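Local atomic coordinates of acetylene hydratase (Pelobacter acetylenicus, PDB entry 2E7Z), a protein that catalyses the hydration of acetylene to acetaldehyde, using a tungsten ion held by two molybdopterin guanine dinucleotides together with a [4Fe-4S] cluster. Residues E101-Q107 with G127-S133; Q351-Y357 with F387-A393; F395-A399 with Y420-A426. Residue numbers count along the deposited sequence, not the author numbering.

Contact 1 (E101-Q107 with G127-S133)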
loop_
_atom_site.group_PDB
_atom_site.type_symbol
_atom_site.label_atom_id
_atom_site.label_comp_id
_atom_site.label_asym_id
_atom_site.label_seq_id
_atom_site.Cartn_x
_atom_site.Cartn_y
_atom_site.Cartn_z
ATOM N N GLU A 101 -3.339 -16.425 18.857
ATOM C CA GLU A 101 -2.375 -15.412 18.442
ATOM C C GLU A 101 -1.215 -16.002 17.636
ATOM O O GLU A 101 -0.470 -15.252 17.026
ATOM C CB GLU A 101 -1.875 -14.611 19.659
ATOM C CG GLU A 101 -1.102 -15.420 20.688
ATOM C CD GLU A 101 -1.979 -16.023 21.771
ATOM O OE1 GLU A 101 -3.209 -16.127 21.582
ATOM O OE2 GLU A 101 -1.429 -16.415 22.817
ATOM N N SER A 102 -1.096 -17.326 17.624
ATOM C CA SER A 102 -0.076 -17.972 16.793
ATOM C C SER A 102 -0.433 -18.082 15.315
ATOM O O SER A 102 0.387 -18.574 14.531
ATOM C CB SER A 102 0.271 -19.346 17.339
ATOM O OG SER A 102 -0.756 -20.294 17.092
ATOM N N LEU A 103 -1.611 -17.601 14.922
ATOM C CA LEU A 103 -1.951 -17.460 13.497
ATOM C C LEU A 103 -1.624 -16.040 13.043
ATOM O O LEU A 103 -2.167 -15.041 13.585
ATOM C CB LEU A 103 -3.452 -17.728 13.328
ATOM C CG LEU A 103 -3.991 -17.351 11.945
ATOM C CD1 LEU A 103 -3.412 -18.217 10.803
ATOM C CD2 LEU A 103 -5.510 -17.425 11.900
ATOM N N GLY A 104 -0.761 -15.964 12.025
ATOM C CA GLY A 104 -0.432 -14.709 11.362
ATOM C C GLY A 104 -1.059 -14.696 9.970
ATOM O O GLY A 104 -1.164 -15.764 9.323
ATOM N N VAL A 105 -1.483 -13.525 9.509
ATOM C CA VAL A 105 -2.086 -13.388 8.176
ATOM C C VAL A 105 -1.480 -12.198 7.450
ATOM O O VAL A 105 -1.379 -11.114 8.058
ATOM C CB VAL A 105 -3.638 -13.250 8.278
ATOM C CG1 VAL A 105 -4.238 -12.979 6.880
ATOM C CG2 VAL A 105 -4.261 -14.478 8.872
ATOM N N SER A 106 -1.089 -12.372 6.186
ATOM C CA SER A 106 -0.708 -11.254 5.328
ATOM C C SER A 106 -1.736 -11.230 4.215
ATOM O O SER A 106 -1.800 -12.191 3.414
ATOM C CB SER A 106 0.722 -11.462 4.812
ATOM O OG SER A 106 1.095 -10.480 3.869
ATOM N N GLN A 107 -2.547 -10.184 4.149
ATOM C CA GLN A 107 -3.644 -10.113 3.182
ATOM C C GLN A 107 -3.610 -8.812 2.434
ATOM O O GLN A 107 -3.520 -7.744 3.064
ATOM C CB GLN A 107 -4.988 -10.192 3.925
ATOM C CG GLN A 107 -6.223 -10.053 3.052
ATOM C CD GLN A 107 -7.436 -9.565 3.805
ATOM O OE1 GLN A 107 -7.306 -9.004 4.902
ATOM N NE2 GLN A 107 -8.602 -9.718 3.226
ATOM N N GLY A 127 -9.487 -15.310 17.841
ATOM C CA GLY A 127 -8.704 -14.634 18.885
ATOM C C GLY A 127 -7.333 -14.188 18.435
ATOM O O GLY A 127 -6.471 -13.934 19.253
ATOM N N SER A 128 -7.105 -14.114 17.116
ATOM C CA SER A 128 -5.793 -13.653 16.630
ATOM C C SER A 128 -5.822 -12.187 16.218
ATOM O O SER A 128 -6.575 -11.799 15.328
ATOM C CB SER A 128 -5.291 -14.414 15.392
ATOM O OG SER A 128 -4.015 -13.836 15.119
ATOM N N PRO A 129 -4.936 -11.375 16.813
ATOM C CA PRO A 129 -4.768 -10.008 16.378
ATOM C C PRO A 129 -3.726 -9.871 15.260
ATOM O O PRO A 129 -3.479 -8.766 14.767
ATOM C CB PRO A 129 -4.199 -9.349 17.643
ATOM C CG PRO A 129 -3.269 -10.409 18.165
ATOM C CD PRO A 129 -4.042 -11.707 17.945
ATOM N N ASN A 130 -3.082 -10.976 14.883
ATOM C CA ASN A 130 -1.866 -10.871 14.065
ATOM C C ASN A 130 -2.072 -10.807 12.542
ATOM O O ASN A 130 -1.610 -11.667 11.786
ATOM C CB ASN A 130 -0.855 -11.910 14.517
ATOM C CG ASN A 130 -0.287 -11.579 15.902
ATOM O OD1 ASN A 130 -0.152 -12.468 16.767
ATOM N ND2 ASN A 130 -0.038 -10.298 16.143
ATOM N N TRP A 131 -2.801 -9.772 12.140
ATOM C CA TRP A 131 -3.039 -9.436 10.748
ATOM C C TRP A 131 -2.087 -8.351 10.310
ATOM O O TRP A 131 -1.945 -7.326 11.049
ATOM C CB TRP A 131 -4.468 -8.914 10.585
ATOM C CG TRP A 131 -4.832 -8.614 9.167
ATOM C CD1 TRP A 131 -5.404 -9.493 8.303
ATOM C CD2 TRP A 131 -4.701 -7.365 8.465
ATOM N NE1 TRP A 131 -5.601 -8.880 7.082
ATOM C CE2 TRP A 131 -5.207 -7.571 7.162
ATOM C CE3 TRP A 131 -4.234 -6.087 8.816
ATOM C CZ2 TRP A 131 -5.249 -6.567 6.194
ATOM C CZ3 TRP A 131 -4.264 -5.068 7.841
ATOM C CH2 TRP A 131 -4.791 -5.317 6.546
ATOM N N THR A 132 -1.459 -8.527 9.148
ATOM C CA THR A 132 -0.711 -7.441 8.580
ATOM C C THR A 132 -0.931 -7.462 7.071
ATOM O O THR A 132 -1.671 -8.312 6.551
ATOM C CB THR A 132 0.780 -7.447 8.975
ATOM O OG1 THR A 132 1.336 -6.165 8.675
ATOM C CG2 THR A 132 1.572 -8.502 8.250
ATOM N N SER A 133 -0.311 -6.518 6.384
ATOM C CA SER A 133 -0.567 -6.357 4.975
ATOM C C SER A 133 0.584 -5.566 4.394
ATOM O O SER A 133 1.185 -4.726 5.074
ATOM C CB SER A 133 -1.898 -5.612 4.781
ATOM O OG SER A 133 -2.170 -5.371 3.404
#
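Trp131 lays its indole alongside Val105, with CD1 of Trp131 3.9 Å from CG1 of Val105, and reaches past it so that Trp131 NE1 donates to Gln107 OE1 at 2.8 Å, near the plane of the ring. The amide of Gln107 is held from its other end too, since its NE2 bonds to Glu115 and Glu491. Beneath these side chains the backbones run as parallel strands, Val105 bridging to Trp131 and Ser106 to Thr132. Val105 N donates to Asn130 O (2.9 Å), Thr132 N to Val105 O (2.8 Å) and Gln107 N to Thr132 O (3.2 Å), the alternation expected of a parallel pair. CA-H...O contacts fill in between, such as Ser106 CA to Thr132 O at 3.3 Å.

Serine hydroxyls extend the pairing at both ends: Ser128 OG donates to Leu103 O (2.7 Å), and Ser133 OG to Gln107 O (2.8 Å). Ser128 OG also accepts from Asn130 N at 3.0 Å, closing an ST turn, and Asn130 then sits at the centre of an inverse gamma turn that leads into the strand. On the face away from Val105 and Trp131, Ser106 bonds to Tyr420 and Ser414, two residues of the cofactor site, while Thr132 bonds to Ala389 O.

Gly127, with positive phi, is the first residue to leave helix 118-126, which connects the two strands. The whole is a beta-alpha-beta crossover at the edge of the mixed sheet in the molybdopterin oxidoreductase fold, strand 131-132 being outermost and strand 103-107 lying between it and strand 408-412.

Contact 2 (Q351-Y357 with F387-A393); sequences QLGTETY and FMANPTA
Residues 351-357 form an irregular loop that opens with a type II turn from Gln351 to Thr354; Thr354 N (3.0 Å) and Thr354 OG1 (2.7 Å) both donate to Gln351 O. Phe387 has positive phi; 388-390 is extended and leads into helix 391-400. Nearest CA pairs are Leu352-Ala389 (5.0 Å) and Gly353-Asn390 (4.7 Å). Gly353, at phi 110°, has its CA 3.8 Å from Asn390 CB, where a side chain would clash. Asn390 is the N-cap: with chi1 t, its OD1 accepts from Ala393 N at 3.0 Å, while Asn390 N donates to Leu352 O at 2.9 Å, so the turn docks on the helix start. Asn390 ND2 is taken by Tyr136 and Gly712. A water donates to Asn390 OD1 (2.8 Å) and bonds Thr356 OG1 (2.7 Å); another donates to Met388 O (2.9 Å) and weakly to Tyr357 O (3.4 Å). Gln351 (chi1 and chi2 t) bonds through NE2 to Pro129 O and, weakly, to Phe387 O (2.9 Å); its OE1 accepts from Tyr362 N. Ala393 CB packs 3.9 Å from Leu352 CB.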
loop_
_atom_site.group_PDB
_atom_site.type_symbol
_atom_site.label_atom_id
_atom_site.label_comp_id
_atom_site.label_asym_id
_atom_site.label_seq_id
_atom_site.Cartn_x
_atom_site.Cartn_y
_atom_site.Cartn_z
ATOM N N GLN A 351 -0.965 -8.102 20.169
ATOM C CA GLN A 351 -0.684 -7.862 18.755
ATOM C C GLN A 351 0.791 -7.595 18.547
ATOM O O GLN A 351 1.358 -6.703 19.169
ATOM C CB GLN A 351 -1.510 -6.690 18.254
ATOM C CG GLN A 351 -1.470 -6.556 16.707
ATOM C CD GLN A 351 -2.534 -5.590 16.241
ATOM O OE1 GLN A 351 -2.646 -4.481 16.776
ATOM N NE2 GLN A 351 -3.332 -5.994 15.273
ATOM N N LEU A 352 1.421 -8.313 17.612
ATOM C CA LEU A 352 2.857 -8.147 17.486
ATOM C C LEU A 352 3.203 -6.785 16.948
ATOM O O LEU A 352 2.616 -6.319 15.977
ATOM C CB LEU A 352 3.390 -9.242 16.555
ATOM C CG LEU A 352 3.371 -10.610 17.258
ATOM C CD1 LEU A 352 3.416 -11.766 16.277
ATOM C CD2 LEU A 352 4.530 -10.745 18.207
ATOM N N GLY A 353 4.171 -6.123 17.584
ATOM C CA GLY A 353 4.412 -4.708 17.350
ATOM C C GLY A 353 4.021 -3.846 18.537
ATOM O O GLY A 353 4.556 -2.750 18.699
ATOM N N THR A 354 3.135 -4.352 19.384
ATOM C CA THR A 354 2.724 -3.566 20.547
ATOM C C THR A 354 3.934 -3.201 21.409
ATOM O O THR A 354 3.964 -2.108 21.975
ATOM C CB THR A 354 1.651 -4.320 21.341
ATOM O OG1 THR A 354 0.515 -4.543 20.495
ATOM C CG2 THR A 354 1.173 -3.488 22.567
ATOM N N GLU A 355 4.924 -4.082 21.486
ATOM C CA GLU A 355 6.087 -3.887 22.332
ATOM C C GLU A 355 7.247 -3.181 21.631
ATOM O O GLU A 355 8.252 -2.863 22.291
ATOM C CB GLU A 355 6.562 -5.228 22.918
ATOM C CG GLU A 355 5.530 -5.986 23.746
ATOM C CD GLU A 355 4.888 -5.169 24.855
ATOM O OE1 GLU A 355 5.613 -4.483 25.619
ATOM O OE2 GLU A 355 3.645 -5.222 24.972
ATOM N N THR A 356 7.113 -2.897 20.330
ATOM C CA THR A 356 8.199 -2.300 19.567
ATOM C C THR A 356 7.775 -1.033 18.850
ATOM O O THR A 356 8.369 0.028 19.081
ATOM C CB THR A 356 8.765 -3.294 18.527
ATOM O OG1 THR A 356 7.688 -3.809 17.727
ATOM C CG2 THR A 356 9.495 -4.443 19.235
ATOM N N TYR A 357 6.738 -1.139 18.017
ATOM C CA TYR A 357 6.162 -0.018 17.290
ATOM C C TYR A 357 4.638 -0.048 17.428
ATOM O O TYR A 357 3.909 -0.424 16.499
ATOM C CB TYR A 357 6.595 -0.035 15.832
ATOM C CG TYR A 357 8.075 0.088 15.706
ATOM C CD1 TYR A 357 8.669 1.337 15.673
ATOM C CD2 TYR A 357 8.884 -1.055 15.563
ATOM C CE1 TYR A 357 10.042 1.474 15.554
ATOM C CE2 TYR A 357 10.256 -0.934 15.452
ATOM C CZ TYR A 357 10.830 0.337 15.464
ATOM O OH TYR A 357 12.196 0.461 15.347
ATOM N N PHE A 387 -5.265 -1.489 12.462
ATOM C CA PHE A 387 -5.131 -2.380 13.630
ATOM C C PHE A 387 -4.231 -3.527 13.198
ATOM O O PHE A 387 -4.642 -4.689 13.029
ATOM C CB PHE A 387 -6.488 -2.837 14.173
ATOM C CG PHE A 387 -7.515 -1.730 14.204
ATOM C CD1 PHE A 387 -7.255 -0.554 14.893
ATOM C CD2 PHE A 387 -8.738 -1.843 13.556
ATOM C CE1 PHE A 387 -8.167 0.492 14.913
ATOM C CE2 PHE A 387 -9.686 -0.791 13.609
ATOM C CZ PHE A 387 -9.377 0.377 14.289
ATOM N N MET A 388 -2.976 -3.176 12.971
ATOM C CA MET A 388 -2.064 -4.063 12.253
ATOM C C MET A 388 -0.876 -4.482 13.077
ATOM O O MET A 388 -0.248 -3.684 13.805
ATOM C CB MET A 388 -1.546 -3.371 10.981
ATOM C CG MET A 388 -2.638 -2.759 10.109
ATOM S SD MET A 388 -2.016 -2.104 8.541
ATOM C CE MET A 388 -1.354 -0.495 9.061
ATOM N N ALA A 389 -0.496 -5.741 12.887
ATOM C CA ALA A 389 0.770 -6.206 13.409
ATOM C C ALA A 389 1.901 -5.583 12.615
ATOM O O ALA A 389 1.826 -5.442 11.394
ATOM C CB ALA A 389 0.853 -7.749 13.326
ATOM N N ASN A 390 2.995 -5.274 13.289
ATOM C CA ASN A 390 4.171 -4.744 12.642
ATOM C C ASN A 390 4.835 -5.910 11.884
ATOM O O ASN A 390 5.063 -6.962 12.468
ATOM C CB ASN A 390 5.149 -4.223 13.684
ATOM C CG ASN A 390 6.423 -3.695 13.077
ATOM O OD1 ASN A 390 7.418 -4.399 13.078
ATOM N ND2 ASN A 390 6.406 -2.445 12.571
ATOM N N PRO A 391 5.126 -5.752 10.579
ATOM C CA PRO A 391 5.708 -6.900 9.845
ATOM C C PRO A 391 7.020 -7.428 10.409
ATOM O O PRO A 391 7.220 -8.644 10.463
ATOM C CB PRO A 391 5.912 -6.328 8.420
ATOM C CG PRO A 391 4.798 -5.284 8.336
ATOM C CD PRO A 391 4.877 -4.624 9.673
ATOM N N THR A 392 7.929 -6.545 10.807
ATOM C CA THR A 392 9.181 -7.007 11.369
ATOM C C THR A 392 8.913 -7.816 12.644
ATOM O O THR A 392 9.510 -8.860 12.858
ATOM C CB THR A 392 10.110 -5.782 11.671
ATOM O OG1 THR A 392 10.380 -5.116 10.428
ATOM C CG2 THR A 392 11.418 -6.230 12.311
ATOM N N ALA A 393 8.011 -7.334 13.511
ATOM C CA ALA A 393 7.661 -8.113 14.702
ATOM C C ALA A 393 7.044 -9.459 14.320
ATOM O O ALA A 393 7.319 -10.484 14.966
ATOM C CB ALA A 393 6.714 -7.348 15.609
HETATM O O HOH W 1 8.853 -4.610 15.436
HETATM O O HOH W 2 2.155 -2.206 14.266
#

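Contact 3 (F395-A399 with Y420-A426); sequences FTAMA and YANQQNA. With MGD (2-amino-5,6-dimercapto-7-methyl-3,7,8a,9-tetrahydro-8-oxa-1,3,9,10-tetraaza-anthracen-4-one guanosine dinucleotide), chain E.
Two helical segments meet here, 395-399 within helix 391-400 and 423-426 at the start of helix 423-431; the closest CA pair is Phe395 and Ala426, 5.5 Å apart. Residues 420-422 approach the second helix as a loop, with Asn422 at positive phi in the N-cap position.

Aromatic and apolar contacts dominate. Phe395 (chi1 m) turns its ring edge to the face of Tyr420 (chi1 m) in an offset edge-to-face pair, centroids 5.4 Å apart and planes at 65°, with Phe395 CE2 3.6 Å from Tyr420 CD1. Over one face of the Phe395 ring sits Ala426 CB, 3.9 Å from the centroid, a CH-pi contact.

Of the polar groups, Asn425 (chi1 t) lies across the first helix, its OD1 3.7 Å from Ala399 CB and its ND2 4.0 Å from Phe395 CB. Its backbone N is capped weakly by Asn422 OD1 at 3.4 Å.

Here the cofactor meets the backbone: MGD N19 donates to Tyr420 O at 2.8 Å, while Tyr420 OH bonds to Ser106.

Between the two segments the chain passes through strand 408-412, and Met398 and Ala399 continue the helix packing onto Leu430 and Lys428.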
loop_
_atom_site.group_PDB
_atom_site.type_symbol
_atom_site.label_atom_id
_atom_site.label_comp_id
_atom_site.label_asym_id
_atom_site.label_seq_id
_atom_site.Cartn_x
_atom_site.Cartn_y
_atom_site.Cartn_z
ATOM N N PHE A 395 7.373 -11.322 11.423
ATOM C CA PHE A 395 8.336 -12.277 10.875
ATOM C C PHE A 395 9.358 -12.681 11.920
ATOM O O PHE A 395 9.816 -13.798 11.971
ATOM C CB PHE A 395 9.002 -11.738 9.601
ATOM C CG PHE A 395 8.077 -11.716 8.418
ATOM C CD1 PHE A 395 7.596 -12.902 7.861
ATOM C CD2 PHE A 395 7.679 -10.508 7.866
ATOM C CE1 PHE A 395 6.739 -12.865 6.764
ATOM C CE2 PHE A 395 6.829 -10.440 6.784
ATOM C CZ PHE A 395 6.354 -11.625 6.224
ATOM N N THR A 396 9.688 -11.760 12.820
ATOM C CA THR A 396 10.614 -12.116 13.896
ATOM C C THR A 396 10.006 -13.138 14.849
ATOM O O THR A 396 10.686 -14.065 15.273
ATOM C CB THR A 396 11.082 -10.854 14.632
ATOM O OG1 THR A 396 11.842 -10.071 13.710
ATOM C CG2 THR A 396 11.949 -11.187 15.818
ATOM N N ALA A 397 8.714 -13.017 15.134
ATOM C CA ALA A 397 8.078 -14.004 16.014
ATOM C C ALA A 397 8.010 -15.338 15.298
ATOM O O ALA A 397 8.250 -16.387 15.880
ATOM C CB ALA A 397 6.692 -13.536 16.417
ATOM N N MET A 398 7.690 -15.283 14.012
ATOM C CA MET A 398 7.714 -16.501 13.187
ATOM C C MET A 398 9.077 -17.200 13.220
ATOM O O MET A 398 9.161 -18.422 13.420
ATOM C CB MET A 398 7.307 -16.190 11.747
ATOM C CG MET A 398 5.835 -15.816 11.647
ATOM S SD MET A 398 5.447 -14.993 10.075
ATOM C CE MET A 398 5.652 -16.379 8.907
ATOM N N ALA A 399 10.138 -16.411 13.083
ATOM C CA ALA A 399 11.501 -16.926 12.970
ATOM C C ALA A 399 12.104 -17.366 14.302
ATOM O O ALA A 399 12.800 -18.369 14.381
ATOM C CB ALA A 399 12.407 -15.852 12.327
ATOM N N TYR A 420 7.781 -7.169 1.893
ATOM C CA TYR A 420 8.149 -6.336 3.043
ATOM C C TYR A 420 9.633 -5.965 2.917
ATOM O O TYR A 420 10.081 -5.642 1.829
ATOM C CB TYR A 420 7.773 -7.032 4.367
ATOM C CG TYR A 420 6.290 -7.346 4.459
ATOM C CD1 TYR A 420 5.775 -8.553 3.951
ATOM C CD2 TYR A 420 5.397 -6.426 5.030
ATOM C CE1 TYR A 420 4.409 -8.839 4.011
ATOM C CE2 TYR A 420 4.027 -6.726 5.126
ATOM C CZ TYR A 420 3.552 -7.928 4.618
ATOM O OH TYR A 420 2.221 -8.175 4.711
ATOM N N ALA A 421 10.367 -5.927 4.021
ATOM C CA ALA A 421 11.812 -5.775 3.982
ATOM C C ALA A 421 12.452 -7.108 4.398
ATOM O O ALA A 421 11.764 -8.131 4.510
ATOM C CB ALA A 421 12.243 -4.638 4.892
ATOM N N ASN A 422 13.774 -7.110 4.594
ATOM C CA ASN A 422 14.485 -8.229 5.220
ATOM C C ASN A 422 13.919 -9.590 4.759
ATOM O O ASN A 422 13.414 -10.381 5.572
ATOM C CB ASN A 422 14.484 -8.064 6.746
ATOM C CG ASN A 422 15.486 -9.004 7.424
ATOM O OD1 ASN A 422 16.199 -9.777 6.756
ATOM N ND2 ASN A 422 15.532 -8.947 8.744
ATOM N N GLN A 423 14.023 -9.840 3.459
ATOM C CA GLN A 423 13.470 -11.029 2.862
ATOM C C GLN A 423 14.071 -12.292 3.456
ATOM O O GLN A 423 13.393 -13.302 3.555
ATOM C CB GLN A 423 13.678 -10.978 1.358
ATOM C CG GLN A 423 13.073 -12.157 0.595
ATOM C CD GLN A 423 13.040 -11.851 -0.881
ATOM O OE1 GLN A 423 12.669 -10.749 -1.265
ATOM N NE2 GLN A 423 13.403 -12.824 -1.710
ATOM N N GLN A 424 15.341 -12.242 3.849
ATOM C CA GLN A 424 15.960 -13.423 4.455
ATOM C C GLN A 424 15.205 -13.816 5.746
ATOM O O GLN A 424 15.058 -15.005 6.057
ATOM C CB GLN A 424 17.436 -13.131 4.729
ATOM C CG GLN A 424 18.202 -12.641 3.534
ATOM C CD GLN A 424 18.249 -11.090 3.300
ATOM O OE1 GLN A 424 17.339 -10.292 3.651
ATOM N NE2 GLN A 424 19.328 -10.679 2.664
ATOM N N ASN A 425 14.770 -12.830 6.526
ATOM C CA ASN A 425 14.096 -13.115 7.773
ATOM C C ASN A 425 12.670 -13.594 7.488
ATOM O O ASN A 425 12.144 -14.432 8.202
ATOM C CB ASN A 425 14.099 -11.891 8.694
ATOM C CG ASN A 425 13.773 -12.246 10.085
ATOM O OD1 ASN A 425 14.319 -13.221 10.630
ATOM N ND2 ASN A 425 12.885 -11.460 10.695
ATOM N N ALA A 426 12.046 -13.067 6.438
ATOM C CA ALA A 426 10.725 -13.550 6.086
ATOM C C ALA A 426 10.822 -15.027 5.693
ATOM O O ALA A 426 9.971 -15.816 6.085
ATOM C CB ALA A 426 10.097 -12.715 4.990
HETATM P PB MGD E . 2.545 -8.671 -4.255
HETATM O O1B MGD E . 3.532 -8.739 -3.116
HETATM O O2B MGD E . 3.026 -8.726 -5.658
HETATM O O3B MGD E . 1.641 -7.349 -4.166
HETATM O O3A MGD E . 1.586 -5.729 -2.247
HETATM P PA MGD E . 0.658 -6.797 -3.021
HETATM O O1A MGD E . -0.460 -6.131 -3.766
HETATM O O2A MGD E . 0.356 -7.865 -2.013
HETATM O "O5'" MGD E . 1.506 -9.878 -4.002
HETATM C "C5'" MGD E . 0.241 -9.845 -4.642
HETATM C "C4'" MGD E . -0.147 -11.289 -4.887
HETATM O "O4'" MGD E . -1.538 -11.299 -5.245
HETATM C "C3'" MGD E . 0.546 -11.916 -6.092
HETATM O "O3'" MGD E . 1.218 -13.115 -5.669
HETATM C "C2'" MGD E . -0.558 -12.211 -7.129
HETATM O "O2'" MGD E . -0.390 -13.402 -7.922
HETATM C "C1'" MGD E . -1.762 -12.330 -6.234
HETATM N N9 MGD E . -3.060 -11.983 -6.832
HETATM C C8 MGD E . -3.330 -10.978 -7.702
HETATM N N7 MGD E . -4.647 -10.901 -7.950
HETATM C C5 MGD E . -5.243 -11.827 -7.168
HETATM C C6 MGD E . -6.599 -12.286 -6.918
HETATM O O6 MGD E . -7.577 -11.763 -7.493
HETATM N N1 MGD E . -6.737 -13.266 -6.010
HETATM C C2 MGD E . -5.738 -13.903 -5.408
HETATM N N2 MGD E . -6.026 -14.885 -4.506
HETATM N N3 MGD E . -4.472 -13.542 -5.595
HETATM C C4 MGD E . -4.201 -12.528 -6.442
HETATM C C10 MGD E . 1.651 -4.402 -2.771
HETATM C C11 MGD E . 2.262 -3.538 -1.689
HETATM O O11 MGD E . 3.612 -3.980 -1.560
HETATM C C12 MGD E . 2.204 -2.084 -2.090
HETATM S S12 MGD E . 0.691 -1.431 -2.548
HETATM C C13 MGD E . 3.298 -1.307 -2.031
HETATM S S13 MGD E . 3.301 0.301 -2.594
HETATM C C14 MGD E . 4.609 -1.788 -1.490
HETATM N N15 MGD E . 5.613 -1.938 -2.533
HETATM C C16 MGD E . 6.785 -2.483 -2.097
HETATM C C17 MGD E . 8.105 -2.161 -2.655
HETATM O O17 MGD E . 8.216 -1.330 -3.583
HETATM N N18 MGD E . 9.178 -2.782 -2.125
HETATM C C19 MGD E . 9.095 -3.680 -1.111
HETATM N N19 MGD E . 10.207 -4.273 -0.628
HETATM N N20 MGD E . 7.919 -4.034 -0.577
HETATM C C21 MGD E . 6.780 -3.476 -1.007
HETATM N N22 MGD E . 5.621 -3.820 -0.439
HETATM C C23 MGD E . 4.394 -3.114 -0.743
#

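How the contacts relate
All three contacts are largely buried on the same side of the protein's centre, although contact 2 reaches the surface at Thr356. Contact 1 is sheet, held by backbone bonds and as many from side chains; contact 2 is a loop on a helix start, joined by one backbone bond, a weak side-chain bond and two bridging waters, beside the helix cap; contact 3 sets a helix against the start of another and the loop before it, mostly aromatic and apolar. Contacts 2 and 3 share helix 391-400. Contact 2 also borders contact 1, where Ala389 N and Trp131 O lie 2.8 Å apart. Tyr420 joins contact 3 to both others: its OH is 2.7 Å from Ser106 OG, and its CD2 3.4 Å from Pro391 CB.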